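Local coordinates for beta-galactosidase (Geobacillus stearothermophilus, PDB 4OIF), which probably hydrolyses terminal non-reducing beta-D-galactose residues of beta-D-galactosides, as a trimeric, zinc-binding glycoside hydrolase of family 42, at residues R617-V622 with A632-E637; P60-Y65 with R130-H135; L37-L42 with R386-V391; W191-S194 with H198-T201. One frame throughout, in Å; residues are numbered along the deposited sequence. Where two conformers were deposited one is given.

Interaction 1: residues R617-V622 with A632-E637; sequences RPVLFV and ARQAPE
The backbones of 617-622 and 632-637 come closest at Val619 and Ala632, whose CA atoms are 6.3 Å apart, and no hydrogen bond joins the two segments. Side chains make the contact, and each contact involves Val619. Its CB lies 3.6 Å from Ala632 CB. Its two methyls then part company. CG1 stands anti to the backbone N (chi1 163°) and meets both the Ala632 methyl, with CB 3.7 Å away, and the Gln634 amide, with NE2 at 3.5 Å. CG2 of Val619 rests against the middle of the same amide, 3.7 Å from Gln634 CD. The valine and glutamine side chains run past one another in opposite directions, methyls against the amide group. Ala632 and Gln634 belong to strand 628-634, an outermost strand of the antiparallel sheet in the C-terminal domain. Both send CB toward the loop that follows helix 600-613. Arg633, between them, points away and forms a salt bridge with Asp355. The next strand of the sheet, 638-645, backs the contact: Val619 also packs on Asp639, and Ala632 on Val641. Asp639 OD1 accepts a hydrogen bond from Gln634 NE2, which limits how the amide can turn while Val619 lies beside it. With a leucine in place of Gln634, Asp639 would probably lose its amide donor and Val619 the flat group its methyls lie against.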
loop_
_atom_site.group_PDB
_atom_site.type_symbol
_atom_site.label_atom_id
_atom_site.label_comp_id
_atom_site.label_asym_id
_atom_site.label_seq_id
_atom_site.Cartn_x
_atom_site.Cartn_y
_atom_site.Cartn_z
ATOM N N ARG A 617 -24.722 -2.968 -40.202
ATOM C CA ARG A 617 -23.631 -3.341 -41.098
ATOM C C ARG A 617 -22.419 -2.434 -40.941
ATOM O O ARG A 617 -22.531 -1.319 -40.433
ATOM C CB ARG A 617 -24.107 -3.315 -42.555
ATOM C CG ARG A 617 -24.905 -4.547 -42.940
ATOM C CD ARG A 617 -25.175 -4.621 -44.430
ATOM N NE ARG A 617 -26.484 -4.085 -44.802
ATOM C CZ ARG A 617 -27.096 -4.357 -45.954
ATOM N NH1 ARG A 617 -26.523 -5.165 -46.843
ATOM N NH2 ARG A 617 -28.289 -3.831 -46.217
ATOM N N PRO A 618 -21.244 -2.918 -41.362
ATOM C CA PRO A 618 -20.110 -2.014 -41.525
ATOM C C PRO A 618 -20.331 -1.117 -42.726
ATOM O O PRO A 618 -21.245 -1.360 -43.518
ATOM C CB PRO A 618 -18.938 -2.961 -41.766
ATOM C CG PRO A 618 -19.567 -4.186 -42.319
ATOM C CD PRO A 618 -20.866 -4.319 -41.601
ATOM N N VAL A 619 -19.499 -0.097 -42.870
ATOM C CA VAL A 619 -19.582 0.765 -44.032
ATOM C C VAL A 619 -19.106 -0.008 -45.266
ATOM O O VAL A 619 -19.737 0.025 -46.308
ATOM C CB VAL A 619 -18.756 2.037 -43.825
ATOM C CG1 VAL A 619 -18.495 2.734 -45.148
ATOM C CG2 VAL A 619 -19.453 2.957 -42.832
ATOM N N LEU A 620 -17.993 -0.717 -45.145
ATOM C CA LEU A 620 -17.609 -1.652 -46.188
ATOM C C LEU A 620 -17.278 -2.982 -45.556
ATOM O O LEU A 620 -16.397 -3.063 -44.703
ATOM C CB LEU A 620 -16.411 -1.144 -46.993
ATOM C CG LEU A 620 -15.885 -2.119 -48.058
ATOM C CD1 LEU A 620 -16.853 -2.240 -49.232
ATOM C CD2 LEU A 620 -14.502 -1.695 -48.536
ATOM N N PHE A 621 -17.991 -4.028 -45.954
ATOM C CA PHE A 621 -17.694 -5.346 -45.428
ATOM C C PHE A 621 -16.340 -5.844 -45.926
ATOM O O PHE A 621 -16.050 -5.811 -47.118
ATOM C CB PHE A 621 -18.776 -6.355 -45.799
ATOM C CG PHE A 621 -18.448 -7.752 -45.353
ATOM C CD1 PHE A 621 -18.609 -8.121 -44.030
ATOM C CD2 PHE A 621 -17.935 -8.683 -46.245
ATOM C CE1 PHE A 621 -18.285 -9.408 -43.601
ATOM C CE2 PHE A 621 -17.607 -9.968 -45.825
ATOM C CZ PHE A 621 -17.782 -10.330 -44.499
ATOM N N VAL A 622 -15.505 -6.288 -44.999
ATOM C CA VAL A 622 -14.275 -6.960 -45.351
ATOM C C VAL A 622 -14.225 -8.256 -44.560
ATOM O O VAL A 622 -14.438 -8.246 -43.354
ATOM C CB VAL A 622 -13.028 -6.113 -45.032
ATOM C CG1 VAL A 622 -11.769 -6.896 -45.370
ATOM C CG2 VAL A 622 -13.065 -4.791 -45.764
ATOM N N ALA A 632 -14.333 3.095 -40.970
ATOM C CA ALA A 632 -14.484 3.996 -42.107
ATOM C C ALA A 632 -14.904 5.435 -41.775
ATOM O O ALA A 632 -15.525 5.716 -40.745
ATOM C CB ALA A 632 -15.472 3.406 -43.074
ATOM N N ARG A 633 -14.561 6.344 -42.677
ATOM C CA ARG A 633 -15.119 7.688 -42.659
ATOM C C ARG A 633 -15.808 7.940 -43.987
ATOM O O ARG A 633 -15.419 7.396 -45.003
ATOM C CB ARG A 633 -14.035 8.718 -42.379
ATOM C CG ARG A 633 -13.506 8.574 -40.962
ATOM C CD ARG A 633 -12.398 9.515 -40.666
ATOM N NE ARG A 633 -12.848 10.898 -40.646
ATOM C CZ ARG A 633 -12.063 11.904 -40.292
ATOM N NH1 ARG A 633 -10.809 11.646 -39.936
ATOM N NH2 ARG A 633 -12.524 13.150 -40.298
ATOM N N GLN A 634 -16.859 8.740 -43.973
ATOM C CA GLN A 634 -17.695 8.855 -45.148
ATOM C C GLN A 634 -17.751 10.278 -45.664
ATOM O O GLN A 634 -18.074 11.206 -44.926
ATOM C CB GLN A 634 -19.101 8.343 -44.834
ATOM C CG GLN A 634 -19.091 7.001 -44.129
ATOM C CD GLN A 634 -20.426 6.285 -44.190
ATOM O OE1 GLN A 634 -21.242 6.383 -43.277
ATOM N NE2 GLN A 634 -20.649 5.550 -45.268
ATOM N N ALA A 635 -17.414 10.436 -46.941
ATOM C CA ALA A 635 -17.517 11.713 -47.638
ATOM C C ALA A 635 -18.787 11.708 -48.500
ATOM O O ALA A 635 -19.407 10.659 -48.671
ATOM C CB ALA A 635 -16.275 11.948 -48.483
ATOM N N PRO A 636 -19.196 12.877 -49.026
ATOM C CA PRO A 636 -20.378 12.851 -49.897
ATOM C C PRO A 636 -20.180 11.925 -51.092
ATOM O O PRO A 636 -21.045 11.110 -51.407
ATOM C CB PRO A 636 -20.508 14.304 -50.355
ATOM C CG PRO A 636 -19.826 15.105 -49.305
ATOM C CD PRO A 636 -18.698 14.250 -48.814
ATOM N N GLU A 637 -19.017 12.042 -51.723
ATOM C CA GLU A 637 -18.703 11.303 -52.933
ATOM C C GLU A 637 -18.140 9.897 -52.701
ATOM O O GLU A 637 -18.185 9.070 -53.611
ATOM C CB GLU A 637 -17.710 12.107 -53.778
ATOM C CG GLU A 637 -16.296 12.207 -53.201
ATOM C CD GLU A 637 -16.146 13.285 -52.127
ATOM O OE1 GLU A 637 -17.170 13.790 -51.627
ATOM O OE2 GLU A 637 -14.992 13.631 -51.787
#

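Interaction 2: residues P60-Y65 with R130-H135; sequences PEEGVY and REKTQH
The His135 ring meets Tyr65 at its edge. The tyrosine OH lies in the plane of the imidazole, 3.8 Å from His135 CD2 and equally far from NE2, so the two rings do not stack. Water 1 sits at the same edge, also in plane, 2.7 Å from His135 NE2. It reaches Tyr65 OH at 3.5 Å, a weak bond, and makes a loose bridge between the residues. The imidazole CG is anti to its backbone N (chi1 -180°), and the ring leans out from helix 127-144 to the tyrosine. The second pairing is charged. Glu62 extends its whole chain from the loop and brings OE2 to the end of Lys132. The salt bridge is long, with OE2 of Glu62 3.5 Å from Lys132 NZ. Lys132 CE is nearer to the same oxygen. Lys132 has two conformers and the bridge belongs to one of them, so its persistence is doubtful. The carboxylate has firmer company nearby: OE2 bonds to Tyr101 OH, and OE1 forms a salt bridge with Lys100. These partners probably fix Glu62 more than the lysine does. The loop folds as a type II beta turn from Glu61 to Val64, closed by Val64 N to Glu61 O at 3.1 Å. Gly63 takes the position with positive phi (73°), which favours glycine. At the start of this turn, Glu61 packs on Thr201 of the second subunit. Loop 60-65 lies between helices 55-58 and 68-79, after strand 47-50; helix 127-144 comes after strand 83-87. The contact joins adjacent beta-alpha units of the TIM barrel at its surface.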
loop_
_atom_site.group_PDB
_atom_site.type_symbol
_atom_site.label_atom_id
_atom_site.label_comp_id
_atom_site.label_asym_id
_atom_site.label_seq_id
_atom_site.Cartn_x
_atom_site.Cartn_y
_atom_site.Cartn_z
ATOM N N PRO A 60 9.744 36.419 -17.769
ATOM C CA PRO A 60 10.767 35.902 -16.860
ATOM C C PRO A 60 10.656 36.507 -15.461
ATOM O O PRO A 60 10.837 35.813 -14.461
ATOM C CB PRO A 60 12.074 36.302 -17.551
ATOM C CG PRO A 60 11.702 37.331 -18.521
ATOM C CD PRO A 60 10.346 36.988 -18.980
ATOM N N GLU A 61 10.345 37.795 -15.403
ATOM C CA GLU A 61 9.957 38.432 -14.155
ATOM C C GLU A 61 8.663 39.193 -14.394
ATOM O O GLU A 61 8.311 39.444 -15.547
ATOM C CB GLU A 61 11.071 39.353 -13.655
ATOM C CG GLU A 61 12.336 38.588 -13.322
ATOM C CD GLU A 61 13.562 39.455 -13.325
ATOM O OE1 GLU A 61 13.428 40.672 -13.599
ATOM O OE2 GLU A 61 14.657 38.912 -13.055
ATOM N N GLU A 62 7.956 39.557 -13.324
ATOM C CA GLU A 62 6.651 40.204 -13.468
ATOM C C GLU A 62 6.737 41.514 -14.275
ATOM O O GLU A 62 7.594 42.362 -14.021
ATOM C CB GLU A 62 6.032 40.460 -12.095
ATOM C CG GLU A 62 4.521 40.713 -12.129
ATOM C CD GLU A 62 3.913 40.782 -10.746
ATOM O OE1 GLU A 62 4.674 40.680 -9.762
ATOM O OE2 GLU A 62 2.676 40.930 -10.636
ATOM N N GLY A 63 5.862 41.645 -15.277
ATOM C CA GLY A 63 5.775 42.850 -16.089
ATOM C C GLY A 63 6.922 43.034 -17.065
ATOM O O GLY A 63 7.019 44.052 -17.746
ATOM N N VAL A 64 7.792 42.037 -17.125
ATOM C CA VAL A 64 8.972 42.067 -17.970
ATOM C C VAL A 64 8.855 40.990 -19.041
ATOM O O VAL A 64 9.013 39.807 -18.749
ATOM C CB VAL A 64 10.238 41.826 -17.142
ATOM C CG1 VAL A 64 11.470 41.947 -18.006
ATOM C CG2 VAL A 64 10.288 42.782 -15.959
ATOM N N TYR A 65 8.591 41.390 -20.280
ATOM C CA TYR A 65 8.255 40.415 -21.319
ATOM C C TYR A 65 9.358 40.149 -22.325
ATOM O O TYR A 65 10.191 41.008 -22.625
ATOM C CB TYR A 65 6.992 40.853 -22.054
ATOM C CG TYR A 65 5.826 41.002 -21.116
ATOM C CD1 TYR A 65 5.146 39.880 -20.641
ATOM C CD2 TYR A 65 5.419 42.263 -20.680
ATOM C CE1 TYR A 65 4.087 40.009 -19.755
ATOM C CE2 TYR A 65 4.354 42.407 -19.795
ATOM C CZ TYR A 65 3.692 41.277 -19.336
ATOM O OH TYR A 65 2.632 41.414 -18.470
ATOM N N ARG A 130 -6.668 34.132 -12.174
ATOM C CA ARG A 130 -7.616 34.381 -13.256
ATOM C C ARG A 130 -7.235 35.637 -14.041
ATOM O O ARG A 130 -7.211 35.628 -15.285
ATOM C CB ARG A 130 -9.042 34.487 -12.700
ATOM C CG ARG A 130 -9.650 33.129 -12.410
ATOM C CD ARG A 130 -10.940 33.202 -11.619
ATOM N NE ARG A 130 -11.458 31.856 -11.363
ATOM C CZ ARG A 130 -12.474 31.302 -12.022
ATOM N NH1 ARG A 130 -13.104 31.987 -12.969
ATOM N NH2 ARG A 130 -12.871 30.072 -11.722
ATOM N N GLU A 131 -6.886 36.694 -13.310
ATOM C CA GLU A 131 -6.468 37.947 -13.938
ATOM C C GLU A 131 -5.121 37.868 -14.675
ATOM O O GLU A 131 -4.998 38.377 -15.792
ATOM C CB GLU A 131 -6.431 39.063 -12.894
ATOM C CG GLU A 131 -7.829 39.525 -12.487
ATOM C CD GLU A 131 -7.839 40.484 -11.303
ATOM O OE1 GLU A 131 -6.774 41.062 -10.984
ATOM O OE2 GLU A 131 -8.923 40.655 -10.691
ATOM N N LYS A 132 -4.119 37.238 -14.072
ATOM C CA LYS A 132 -2.815 37.156 -14.717
ATOM C C LYS A 132 -2.861 36.258 -15.959
ATOM O O LYS A 132 -2.267 36.608 -17.008
ATOM C CB LYS A 132 -1.760 36.669 -13.727
ATOM C CG LYS A 132 -1.499 37.649 -12.577
ATOM C CD LYS A 132 -0.075 38.190 -12.599
ATOM C CE LYS A 132 0.128 39.296 -11.561
ATOM N NZ LYS A 132 -0.585 40.579 -11.891
ATOM N N THR A 133 -3.580 35.135 -15.871
ATOM C CA THR A 133 -3.683 34.267 -17.032
ATOM C C THR A 133 -4.508 34.949 -18.118
ATOM O O THR A 133 -4.133 34.925 -19.295
ATOM C CB THR A 133 -4.294 32.893 -16.691
ATOM O OG1 THR A 133 -5.598 33.068 -16.135
ATOM C CG2 THR A 133 -3.408 32.144 -15.699
ATOM N N GLN A 134 -5.620 35.578 -17.744
ATOM C CA GLN A 134 -6.375 36.284 -18.768
ATOM C C GLN A 134 -5.531 37.367 -19.433
ATOM O O GLN A 134 -5.612 37.562 -20.639
ATOM C CB GLN A 134 -7.644 36.906 -18.213
ATOM C CG GLN A 134 -8.574 37.347 -19.338
ATOM C CD GLN A 134 -9.745 38.182 -18.873
ATOM O OE1 GLN A 134 -9.674 39.410 -18.849
ATOM N NE2 GLN A 134 -10.841 37.520 -18.529
ATOM N N HIS A 135 -4.702 38.057 -18.658
ATOM C CA HIS A 135 -3.917 39.157 -19.212
ATOM C C HIS A 135 -2.830 38.679 -20.178
ATOM O O HIS A 135 -2.665 39.227 -21.281
ATOM C CB HIS A 135 -3.278 39.976 -18.100
ATOM C CG HIS A 135 -2.462 41.123 -18.606
ATOM N ND1 HIS A 135 -2.999 42.136 -19.372
ATOM C CD2 HIS A 135 -1.139 41.397 -18.494
ATOM C CE1 HIS A 135 -2.048 42.994 -19.693
ATOM N NE2 HIS A 135 -0.910 42.570 -19.170
HETATM O O HOH W 1 1.150 44.059 -20.156
#

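Interaction 3: residues L37-L42 with R386-V391; sequences LELMKL and RVFQEV
Phe388 reaches from helix 386-399 to Leu39 and Leu42 on helix 30-42. This is a TIM barrel, and these helices follow its strands 356-359 and 16-21, which pair with each other where the barrel closes. The tight part is the buried side, where the rim of the phenylalanine ring meets Leu39. CG of Phe388 is anti to the backbone N (chi1 -171°), which directs the ring toward helix 30-42. Its CE2 lies 3.9 Å from Leu39 CB. Leu39 and Phe388 are buried, and Thr383 and Ser43 add to the packing around them. The solvent side is at Leu42, which is exposed and touches the ring through CB. That atom sits at the ring edge, in plane, with Leu42 CB 3.8 Å from Phe388 CZ. Replacing Phe388 by alanine is likely to leave a gap beside Leu39 and Leu42, since this ring makes all the side-chain contacts between 37-42 and 386-391. The closest approach is to backbone: Phe388 CZ comes within 3.4 Å of Leu39 O, a carbonyl oxygen that also accepts a hydrogen bond from Ser43 OG.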
loop_
_atom_site.group_PDB
_atom_site.type_symbol
_atom_site.label_atom_id
_atom_site.label_comp_id
_atom_site.label_asym_id
_atom_site.label_seq_id
_atom_site.Cartn_x
_atom_site.Cartn_y
_atom_site.Cartn_z
ATOM N N LEU A 37 14.086 23.013 -37.935
ATOM C CA LEU A 37 13.316 23.362 -39.122
ATOM C C LEU A 37 13.573 22.364 -40.262
ATOM O O LEU A 37 12.631 21.859 -40.904
ATOM C CB LEU A 37 13.640 24.796 -39.547
ATOM C CG LEU A 37 13.291 25.909 -38.538
ATOM C CD1 LEU A 37 13.741 27.310 -38.994
ATOM C CD2 LEU A 37 11.799 25.902 -38.222
ATOM N N GLU A 38 14.848 22.063 -40.484
ATOM C CA GLU A 38 15.268 21.078 -41.475
ATOM C C GLU A 38 14.635 19.724 -41.187
ATOM O O GLU A 38 14.092 19.066 -42.083
ATOM C CB GLU A 38 16.798 20.965 -41.495
ATOM C CG GLU A 38 17.498 22.285 -41.835
ATOM C CD GLU A 38 18.913 22.390 -41.295
ATOM O OE1 GLU A 38 19.394 21.433 -40.648
ATOM O OE2 GLU A 38 19.542 23.453 -41.507
ATOM N N LEU A 39 14.676 19.313 -39.926
ATOM C CA LEU A 39 14.125 18.010 -39.560
ATOM C C LEU A 39 12.594 18.015 -39.646
ATOM O O LEU A 39 11.962 16.989 -39.901
ATOM C CB LEU A 39 14.585 17.604 -38.164
ATOM C CG LEU A 39 16.100 17.550 -37.972
ATOM C CD1 LEU A 39 16.485 16.606 -36.825
ATOM C CD2 LEU A 39 16.825 17.184 -39.259
ATOM N N MET A 40 12.006 19.187 -39.449
ATOM C CA MET A 40 10.584 19.352 -39.627
ATOM C C MET A 40 10.252 19.080 -41.078
ATOM O O MET A 40 9.291 18.363 -41.374
ATOM C CB MET A 40 10.145 20.748 -39.210
ATOM C CG MET A 40 9.988 20.885 -37.707
ATOM S SD MET A 40 9.705 22.569 -37.151
ATOM C CE MET A 40 9.607 22.306 -35.373
ATOM N N LYS A 41 11.063 19.606 -41.993
ATOM C CA LYS A 41 10.841 19.241 -43.392
ATOM C C LYS A 41 11.019 17.732 -43.619
ATOM O O LYS A 41 10.160 17.084 -44.209
ATOM C CB LYS A 41 11.756 20.043 -44.315
ATOM C CG LYS A 41 11.542 21.556 -44.171
ATOM C CD LYS A 41 12.087 22.323 -45.365
ATOM C CE LYS A 41 13.516 21.929 -45.677
ATOM N NZ LYS A 41 14.098 22.652 -46.841
ATOM N N LEU A 42 12.099 17.155 -43.108
ATOM C CA LEU A 42 12.362 15.747 -43.396
ATOM C C LEU A 42 11.317 14.795 -42.812
ATOM O O LEU A 42 11.121 13.696 -43.333
ATOM C CB LEU A 42 13.756 15.347 -42.904
ATOM C CG LEU A 42 14.911 16.045 -43.633
ATOM C CD1 LEU A 42 16.238 15.729 -42.971
ATOM C CD2 LEU A 42 14.947 15.669 -45.098
ATOM N N ARG A 386 14.898 5.032 -36.151
ATOM C CA ARG A 386 13.712 4.296 -36.592
ATOM C C ARG A 386 12.440 5.064 -36.236
ATOM O O ARG A 386 11.448 5.026 -36.977
ATOM C CB ARG A 386 13.674 2.881 -36.002
ATOM C CG ARG A 386 13.345 2.746 -34.516
ATOM C CD ARG A 386 13.254 1.259 -34.183
ATOM N NE ARG A 386 12.863 0.935 -32.810
ATOM C CZ ARG A 386 11.618 0.671 -32.419
ATOM N NH1 ARG A 386 10.616 0.726 -33.285
ATOM N NH2 ARG A 386 11.366 0.368 -31.152
ATOM N N VAL A 387 12.488 5.781 -35.120
ATOM C CA VAL A 387 11.361 6.582 -34.688
ATOM C C VAL A 387 11.145 7.731 -35.659
ATOM O O VAL A 387 10.015 7.957 -36.120
ATOM C CB VAL A 387 11.554 7.120 -33.248
ATOM C CG1 VAL A 387 10.357 7.943 -32.829
ATOM C CG2 VAL A 387 11.709 5.967 -32.286
ATOM N N PHE A 388 12.227 8.440 -35.989
ATOM C CA PHE A 388 12.144 9.556 -36.934
ATOM C C PHE A 388 11.599 9.082 -38.275
ATOM O O PHE A 388 10.720 9.721 -38.866
ATOM C CB PHE A 388 13.509 10.228 -37.138
ATOM C CG PHE A 388 13.437 11.515 -37.932
ATOM C CD1 PHE A 388 13.522 11.501 -39.322
ATOM C CD2 PHE A 388 13.266 12.735 -37.285
ATOM C CE1 PHE A 388 13.442 12.674 -40.050
ATOM C CE2 PHE A 388 13.184 13.921 -38.006
ATOM C CZ PHE A 388 13.272 13.891 -39.392
ATOM N N GLN A 389 12.109 7.948 -38.744
ATOM C CA GLN A 389 11.702 7.424 -40.034
ATOM C C GLN A 389 10.238 7.003 -40.022
ATOM O O GLN A 389 9.507 7.293 -40.968
ATOM C CB GLN A 389 12.609 6.261 -40.460
ATOM C CG GLN A 389 14.024 6.697 -40.874
ATOM C CD GLN A 389 14.025 7.848 -41.892
ATOM O OE1 GLN A 389 13.278 7.832 -42.880
ATOM N NE2 GLN A 389 14.866 8.854 -41.649
ATOM N N GLU A 390 9.772 6.351 -38.963
ATOM C CA GLU A 390 8.377 5.933 -39.009
ATOM C C GLU A 390 7.453 7.149 -38.895
ATOM O O GLU A 390 6.381 7.179 -39.519
ATOM C CB GLU A 390 8.045 4.895 -37.934
ATOM C CG GLU A 390 6.624 4.357 -38.119
ATOM C CD GLU A 390 6.394 2.976 -37.521
ATOM O OE1 GLU A 390 7.387 2.259 -37.240
ATOM O OE2 GLU A 390 5.207 2.616 -37.340
ATOM N N VAL A 391 7.863 8.156 -38.125
ATOM C CA VAL A 391 7.123 9.416 -38.131
ATOM C C VAL A 391 7.060 10.016 -39.547
ATOM O O VAL A 391 5.995 10.417 -40.006
ATOM C CB VAL A 391 7.735 10.432 -37.156
ATOM C CG1 VAL A 391 7.189 11.828 -37.414
ATOM C CG2 VAL A 391 7.453 10.002 -35.729
#

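Interaction 4: residues W191-S194 with H198-T201; sequences WWTS and HTYT
His198 begins the second segment with a short but bent bond to the first: its N donates to Thr193 O over 2.8 Å, a weak bond, with an N-H...O angle of 126°. Its CB packs on the same oxygen. Water 2 donates to Trp192 O and makes a weak bond with His198 ND1, while NE2 bonds to Gly118 O of the third subunit. At Thr199 the backbone N is also near Thr193 O, but the angle is too poor for a bond. Thr199 OG1 touches Ser194 CA at 3.5 Å. Water 3 links the two threonines, 2.9 Å from Thr199 OG1 and donating to Thr193 OG1, which also bonds to Asn188 OD1. Trp192, the first residue past helix 184-191, has positive phi (55°) in a Schellman motif, and the chain then doubles back along the helix. Tyr200 comes next and supplies the aromatic part. Its CE2 lies 3.9 Å from Trp191 CZ3, at the indole edge and near its plane, with the two side chains crossing at about a right angle. The Thr193 methyl CG2 touches the same tyrosine carbon, at 3.9 Å. Thr201 ends the segment against Pro60 of the third subunit.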
loop_
_atom_site.group_PDB
_atom_site.type_symbol
_atom_site.label_atom_id
_atom_site.label_comp_id
_atom_site.label_asym_id
_atom_site.label_seq_id
_atom_site.Cartn_x
_atom_site.Cartn_y
_atom_site.Cartn_z
ATOM N N TRP A 191 -29.258 15.387 0.053
ATOM C CA TRP A 191 -28.055 14.687 0.505
ATOM C C TRP A 191 -28.312 13.669 1.598
ATOM O O TRP A 191 -27.385 12.958 2.001
ATOM C CB TRP A 191 -27.027 15.679 1.024
ATOM C CG TRP A 191 -26.405 16.503 -0.013
ATOM C CD1 TRP A 191 -26.657 16.476 -1.357
ATOM C CD2 TRP A 191 -25.405 17.494 0.191
ATOM N NE1 TRP A 191 -25.865 17.398 -2.002
ATOM C CE2 TRP A 191 -25.088 18.035 -1.070
ATOM C CE3 TRP A 191 -24.742 17.976 1.318
ATOM C CZ2 TRP A 191 -24.141 19.029 -1.231
ATOM C CZ3 TRP A 191 -23.810 18.969 1.160
ATOM C CH2 TRP A 191 -23.515 19.487 -0.105
ATOM N N TRP A 192 -29.553 13.627 2.088
ATOM C CA TRP A 192 -29.961 12.745 3.193
ATOM C C TRP A 192 -29.080 12.958 4.433
ATOM O O TRP A 192 -28.546 12.004 5.013
ATOM C CB TRP A 192 -29.928 11.270 2.754
ATOM C CG TRP A 192 -30.883 10.395 3.528
ATOM C CD1 TRP A 192 -30.573 9.558 4.553
ATOM C CD2 TRP A 192 -32.309 10.299 3.348
ATOM N NE1 TRP A 192 -31.709 8.941 5.022
ATOM C CE2 TRP A 192 -32.788 9.379 4.303
ATOM C CE3 TRP A 192 -33.220 10.897 2.473
ATOM C CZ2 TRP A 192 -34.137 9.040 4.408
ATOM C CZ3 TRP A 192 -34.555 10.560 2.573
ATOM C CH2 TRP A 192 -35.004 9.640 3.537
ATOM N N THR A 193 -28.937 14.214 4.838
ATOM C CA THR A 193 -28.007 14.563 5.904
ATOM C C THR A 193 -28.523 14.222 7.296
ATOM O O THR A 193 -27.762 14.301 8.263
ATOM C CB THR A 193 -27.655 16.054 5.881
ATOM O OG1 THR A 193 -28.855 16.831 5.874
ATOM C CG2 THR A 193 -26.836 16.376 4.649
ATOM N N SER A 194 -29.792 13.842 7.406
ATOM C CA SER A 194 -30.318 13.381 8.686
ATOM C C SER A 194 -29.523 12.191 9.216
ATOM O O SER A 194 -29.338 12.034 10.420
ATOM C CB SER A 194 -31.793 13.006 8.552
ATOM O OG SER A 194 -31.990 12.168 7.431
ATOM N N HIS A 198 -25.988 14.733 10.411
ATOM C CA HIS A 198 -25.185 15.589 9.557
ATOM C C HIS A 198 -25.957 16.790 9.008
ATOM O O HIS A 198 -25.419 17.564 8.220
ATOM C CB HIS A 198 -24.609 14.759 8.406
ATOM C CG HIS A 198 -23.466 13.884 8.821
ATOM N ND1 HIS A 198 -23.069 12.772 8.103
ATOM C CD2 HIS A 198 -22.632 13.962 9.885
ATOM C CE1 HIS A 198 -22.036 12.210 8.706
ATOM N NE2 HIS A 198 -21.752 12.912 9.790
ATOM N N THR A 199 -27.203 16.954 9.446
ATOM C CA THR A 199 -28.043 18.048 8.971
ATOM C C THR A 199 -27.385 19.416 9.164
ATOM O O THR A 199 -26.928 19.763 10.259
ATOM C CB THR A 199 -29.408 18.063 9.677
ATOM O OG1 THR A 199 -30.013 16.764 9.594
ATOM C CG2 THR A 199 -30.328 19.106 9.041
ATOM N N TYR A 200 -27.330 20.188 8.085
ATOM C CA TYR A 200 -26.700 21.500 8.139
ATOM C C TYR A 200 -27.725 22.553 8.502
ATOM O O TYR A 200 -28.808 22.590 7.926
ATOM C CB TYR A 200 -26.046 21.841 6.800
ATOM C CG TYR A 200 -24.931 20.911 6.396
ATOM C CD1 TYR A 200 -23.682 20.970 7.017
ATOM C CD2 TYR A 200 -25.119 19.966 5.395
ATOM C CE1 TYR A 200 -22.642 20.119 6.640
ATOM C CE2 TYR A 200 -24.089 19.116 5.011
ATOM C CZ TYR A 200 -22.856 19.199 5.634
ATOM O OH TYR A 200 -21.840 18.348 5.254
ATOM N N THR A 201 -27.387 23.421 9.447
ATOM C CA THR A 201 -28.325 24.453 9.872
ATOM C C THR A 201 -27.847 25.853 9.488
ATOM O O THR A 201 -28.502 26.845 9.794
ATOM C CB THR A 201 -28.590 24.377 11.393
ATOM O OG1 THR A 201 -27.359 24.174 12.098
ATOM C CG2 THR A 201 -29.532 23.224 11.697
HETATM O O HOH W 2 -25.738 12.119 6.142
HETATM O O HOH W 3 -31.803 16.865 7.316
#

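Interactions 2, 3 and 4 lie in the TIM barrel, while interaction 1 ties the loop after helix 600-613 to the C-terminal sheet. Interactions 1, 3 and 4 are buried; interaction 2 is a surface contact and has the charged pair. Interactions 1 and 3 rely on van der Waals packing, in interaction 1 partly against an amide, without hydrogen bonds across; interaction 4 relies on a backbone bond, waters and aromatic contact. Interaction 3 joins helices far apart in sequence, and both 2 and 4 are nested within the loop it closes. Interaction 4 is a local turn. Interactions 2 and 4 meet across the trimer, where Thr201 of one subunit packs on 60-61 of another.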